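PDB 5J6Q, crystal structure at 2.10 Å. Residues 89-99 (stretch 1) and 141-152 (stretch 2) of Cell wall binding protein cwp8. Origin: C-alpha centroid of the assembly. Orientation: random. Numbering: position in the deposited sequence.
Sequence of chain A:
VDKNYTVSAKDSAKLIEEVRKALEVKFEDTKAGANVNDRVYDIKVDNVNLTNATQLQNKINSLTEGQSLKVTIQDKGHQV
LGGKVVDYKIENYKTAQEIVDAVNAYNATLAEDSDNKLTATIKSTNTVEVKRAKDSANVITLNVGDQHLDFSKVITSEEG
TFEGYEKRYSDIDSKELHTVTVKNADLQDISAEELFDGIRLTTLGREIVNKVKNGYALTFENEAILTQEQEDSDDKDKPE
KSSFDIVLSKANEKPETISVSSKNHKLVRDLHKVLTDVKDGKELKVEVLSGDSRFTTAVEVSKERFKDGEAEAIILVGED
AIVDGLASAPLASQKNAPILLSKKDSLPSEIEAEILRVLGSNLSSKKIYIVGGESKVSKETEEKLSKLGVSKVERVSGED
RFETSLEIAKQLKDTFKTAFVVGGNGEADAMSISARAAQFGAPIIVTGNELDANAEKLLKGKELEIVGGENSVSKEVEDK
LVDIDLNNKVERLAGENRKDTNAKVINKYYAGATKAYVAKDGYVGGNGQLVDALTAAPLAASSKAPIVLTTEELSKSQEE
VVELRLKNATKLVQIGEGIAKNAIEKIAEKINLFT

Stretch 1 (89-99) KIENYKTAQEI
Stretch 2, residues 141-152: TLNVGDQHLDFS

Residues 89-99 of Cwp8 run from a strand at Lys-89 through an extended segment into a helix that opens at Ala-96; residues 141-152 leave a strand at Asn-143, round a type II turn to Asp-146 and re-extend toward Leu-149. The stretches bury 771 Å² between them and meet at a single beta bridge, Asn-92 with Gln-147 (CA to CA 4.1 Å).

Three backbone hydrogen bonds set the register: His-148 N to Glu-91 O (2.9 Å), Tyr-93 N to Asp-146 O (2.9 Å) and Gly-145 N to Tyr-93 O (2.8 Å). Gly-145 occupies the turn at phi/psi 103/-5, where a CB would jam against the preceding carbonyl. Asp-146 (chi1 m, chi2 7°) braces this turn, its OD2 accepting from Asn-143 N at 3.0 Å.

Tyr-93, buried, is the centrepiece. Its CB points sideways, but chi1 m and chi2 107° carry the ring to the other stretch, where OH accepts from Leu-149 N (3.2 Å) and CE1 lies 4.0 Å from Leu-142 CD1. A phenol suits this site, pairing an apolar ring with a polar tip that satisfies a backbone amide. His-148 (m, chi2 -169°) places CD2 over one face of the tyrosine ring, the centroids 4.7 Å apart and the planes oblique at 36°. Glu-91 CB packs over the imidazole, 4.0 Å from its centroid. A water joins His-148 NE2 and Asn-92 O, both at 2.8 Å, and bonds weakly to Glu-98 OE2 at 3.3 Å.

Glu-98 (m, t) also accepts from Lys-94 N through OE2 (3.0 Å), while Thr-95 (p) caps the helix, OG1 accepting from Glu-98 N (3.2 Å). Ile-99 (m, t) extends CD1 to 3.7 Å from CB of Leu-142 (m, t), a buried aliphatic contact. Val-144 (t) sets CG1 3.0 Å from Lys-94 O and CG2 3.6 Å from Ala-96 N, fitting its compact branches against the helix start.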

# COMPACT_ATOMS: atom_id res chain seq x y z
N LYS A 89 24.89 0.93 -45.52
CA LYS A 89 25.99 1.70 -44.94
C LYS A 89 27.30 1.36 -45.67
O LYS A 89 27.52 0.23 -46.13
CB LYS A 89 26.11 1.41 -43.44
CG LYS A 89 26.22 -0.09 -43.14
CD LYS A 89 26.82 -0.32 -41.75
CE LYS A 89 27.26 -1.77 -41.63
NZ LYS A 89 27.13 -2.28 -40.24
N ILE A 90 28.16 2.35 -45.80
CA ILE A 90 29.41 2.12 -46.50
C ILE A 90 30.48 1.73 -45.50
O ILE A 90 30.77 2.49 -44.58
CB ILE A 90 29.82 3.38 -47.29
CG1 ILE A 90 28.83 3.61 -48.44
CG2 ILE A 90 31.24 3.22 -47.84
CD1 ILE A 90 29.05 4.93 -49.18
N GLU A 91 31.02 0.51 -45.66
CA GLU A 91 32.07 0.07 -44.74
C GLU A 91 33.45 0.07 -45.42
O GLU A 91 33.60 -0.33 -46.58
CB GLU A 91 31.74 -1.33 -44.19
CG GLU A 91 30.79 -1.22 -43.02
CD GLU A 91 30.49 -2.55 -42.38
OE1 GLU A 91 30.37 -2.58 -41.14
OE2 GLU A 91 30.35 -3.55 -43.13
N ASN A 92 34.46 0.53 -44.68
CA ASN A 92 35.83 0.61 -45.20
C ASN A 92 36.81 -0.33 -44.52
O ASN A 92 36.71 -0.61 -43.34
CB ASN A 92 36.32 2.04 -45.08
CG ASN A 92 35.50 2.96 -45.93
OD1 ASN A 92 34.90 2.48 -46.88
ND2 ASN A 92 35.41 4.25 -45.69
N TYR A 93 37.76 -0.86 -45.31
CA TYR A 93 38.79 -1.74 -44.77
C TYR A 93 39.48 -1.01 -43.60
O TYR A 93 39.86 0.14 -43.75
CB TYR A 93 39.80 -2.05 -45.85
CG TYR A 93 39.22 -2.81 -47.00
CD1 TYR A 93 39.01 -2.19 -48.23
CD2 TYR A 93 38.93 -4.17 -46.89
CE1 TYR A 93 38.52 -2.91 -49.32
CE2 TYR A 93 38.45 -4.89 -47.97
CZ TYR A 93 38.25 -4.26 -49.19
OH TYR A 93 37.80 -5.00 -50.26
N LYS A 94 39.63 -1.64 -42.45
CA LYS A 94 40.22 -0.94 -41.29
C LYS A 94 41.73 -1.24 -41.06
O LYS A 94 42.39 -0.47 -40.38
CB LYS A 94 39.42 -1.28 -40.01
CG LYS A 94 38.57 -0.13 -39.51
CD LYS A 94 37.09 -0.40 -39.66
CE LYS A 94 36.31 0.24 -38.54
N THR A 95 42.25 -2.36 -41.57
CA THR A 95 43.67 -2.73 -41.50
C THR A 95 44.08 -3.42 -42.82
O THR A 95 43.20 -3.93 -43.55
CB THR A 95 43.93 -3.73 -40.37
OG1 THR A 95 43.30 -4.94 -40.77
CG2 THR A 95 43.42 -3.27 -39.03
N ALA A 96 45.40 -3.47 -43.12
CA ALA A 96 45.92 -4.13 -44.33
C ALA A 96 45.45 -5.57 -44.39
O ALA A 96 45.07 -6.06 -45.45
CB ALA A 96 47.46 -4.12 -44.34
N GLN A 97 45.47 -6.22 -43.25
CA GLN A 97 45.08 -7.62 -43.15
C GLN A 97 43.52 -7.84 -43.41
O GLN A 97 43.15 -8.94 -43.76
CB GLN A 97 45.48 -8.14 -41.77
CG GLN A 97 45.18 -9.61 -41.57
CD GLN A 97 45.94 -10.53 -42.50
OE1 GLN A 97 46.87 -10.14 -43.24
NE2 GLN A 97 45.53 -11.78 -42.50
N GLU A 98 42.66 -6.84 -43.21
CA GLU A 98 41.25 -7.02 -43.52
C GLU A 98 41.16 -7.25 -45.03
O GLU A 98 40.49 -8.15 -45.48
CB GLU A 98 40.45 -5.78 -43.13
CG GLU A 98 40.17 -5.74 -41.64
CD GLU A 98 39.10 -4.74 -41.28
OE1 GLU A 98 39.02 -4.34 -40.10
OE2 GLU A 98 38.33 -4.34 -42.18
N ILE A 99 41.88 -6.43 -45.80
CA ILE A 99 41.90 -6.56 -47.25
C ILE A 99 42.26 -7.98 -47.70
O ILE A 99 41.57 -8.52 -48.56
CB ILE A 99 42.93 -5.57 -47.80
CG1 ILE A 99 42.49 -4.14 -47.50
CG2 ILE A 99 43.13 -5.80 -49.31
CD1 ILE A 99 43.50 -3.09 -47.98
N THR A 141 45.85 -1.07 -55.90
CA THR A 141 46.36 -0.91 -54.56
C THR A 141 45.25 -0.33 -53.67
O THR A 141 44.80 0.80 -53.85
CB THR A 141 47.62 -0.02 -54.58
OG1 THR A 141 48.02 0.19 -53.23
CG2 THR A 141 47.38 1.33 -55.25
N LEU A 142 44.79 -1.14 -52.73
CA LEU A 142 43.79 -0.71 -51.78
C LEU A 142 44.46 -0.11 -50.54
O LEU A 142 45.48 -0.62 -50.08
CB LEU A 142 42.92 -1.92 -51.39
CG LEU A 142 42.17 -2.52 -52.58
CD1 LEU A 142 41.22 -3.61 -52.12
CD2 LEU A 142 41.41 -1.39 -53.27
N ASN A 143 43.92 0.99 -50.02
CA ASN A 143 44.44 1.58 -48.80
C ASN A 143 43.47 1.37 -47.64
O ASN A 143 42.28 1.19 -47.88
CB ASN A 143 44.65 3.09 -48.98
CG ASN A 143 45.70 3.45 -49.99
OD1 ASN A 143 45.38 3.55 -51.17
ND2 ASN A 143 46.97 3.70 -49.61
N VAL A 144 43.97 1.36 -46.40
CA VAL A 144 43.12 1.26 -45.24
C VAL A 144 42.22 2.49 -45.31
O VAL A 144 42.73 3.58 -45.57
CB VAL A 144 43.96 1.26 -43.93
CG1 VAL A 144 43.05 1.29 -42.72
CG2 VAL A 144 44.87 0.04 -43.87
N GLY A 145 40.91 2.34 -45.11
CA GLY A 145 40.04 3.51 -45.18
C GLY A 145 39.27 3.59 -46.48
O GLY A 145 38.44 4.48 -46.66
N ASP A 146 39.56 2.68 -47.41
CA ASP A 146 38.89 2.55 -48.70
C ASP A 146 37.64 1.67 -48.53
O ASP A 146 37.65 0.75 -47.72
CB ASP A 146 39.81 1.86 -49.72
CG ASP A 146 40.82 2.76 -50.42
OD1 ASP A 146 40.92 3.96 -50.05
OD2 ASP A 146 41.49 2.27 -51.34
N GLN A 147 36.58 1.93 -49.32
CA GLN A 147 35.35 1.16 -49.25
C GLN A 147 35.57 -0.27 -49.66
O GLN A 147 36.42 -0.55 -50.52
CB GLN A 147 34.26 1.79 -50.16
CG GLN A 147 33.01 0.91 -50.25
CD GLN A 147 31.78 1.67 -50.71
OE1 GLN A 147 31.80 2.89 -50.91
NE2 GLN A 147 30.67 0.96 -50.84
N HIS A 148 34.83 -1.18 -49.04
CA HIS A 148 34.87 -2.60 -49.33
C HIS A 148 34.49 -2.81 -50.79
O HIS A 148 33.68 -2.07 -51.33
CB HIS A 148 33.88 -3.37 -48.42
CG HIS A 148 34.32 -3.50 -47.01
ND1 HIS A 148 33.68 -4.33 -46.11
CD2 HIS A 148 35.34 -2.90 -46.33
CE1 HIS A 148 34.29 -4.22 -44.94
NE2 HIS A 148 35.29 -3.37 -45.04
N LEU A 149 35.07 -3.81 -51.44
CA LEU A 149 34.81 -4.08 -52.84
C LEU A 149 34.33 -5.51 -53.04
O LEU A 149 34.60 -6.37 -52.21
CB LEU A 149 36.11 -3.87 -53.64
CG LEU A 149 36.29 -2.46 -54.21
CD1 LEU A 149 36.73 -1.51 -53.14
CD2 LEU A 149 37.36 -2.47 -55.27
N ASP A 150 33.61 -5.75 -54.14
CA ASP A 150 33.10 -7.07 -54.49
C ASP A 150 33.96 -7.58 -55.63
O ASP A 150 33.86 -7.07 -56.75
CB ASP A 150 31.62 -6.99 -54.92
CG ASP A 150 30.92 -8.34 -54.98
OD1 ASP A 150 31.63 -9.38 -54.97
OD2 ASP A 150 29.67 -8.36 -55.03
N PHE A 151 34.81 -8.58 -55.36
CA PHE A 151 35.71 -9.09 -56.39
C PHE A 151 34.98 -9.92 -57.45
O PHE A 151 35.61 -10.41 -58.38
CB PHE A 151 36.83 -9.91 -55.74
CG PHE A 151 37.65 -9.09 -54.77
CD1 PHE A 151 37.76 -9.46 -53.44
CD2 PHE A 151 38.31 -7.95 -55.19
CE1 PHE A 151 38.51 -8.70 -52.55
CE2 PHE A 151 39.06 -7.19 -54.30
CZ PHE A 151 39.16 -7.57 -52.99
N SER A 152 33.66 -10.09 -57.31
CA SER A 152 32.89 -10.86 -58.28
C SER A 152 32.35 -9.92 -59.36
O SER A 152 31.89 -10.38 -60.40
CB SER A 152 31.73 -11.57 -57.59
OG SER A 152 32.10 -11.97 -56.28
O HOH W 1 35.34 -2.84 -42.33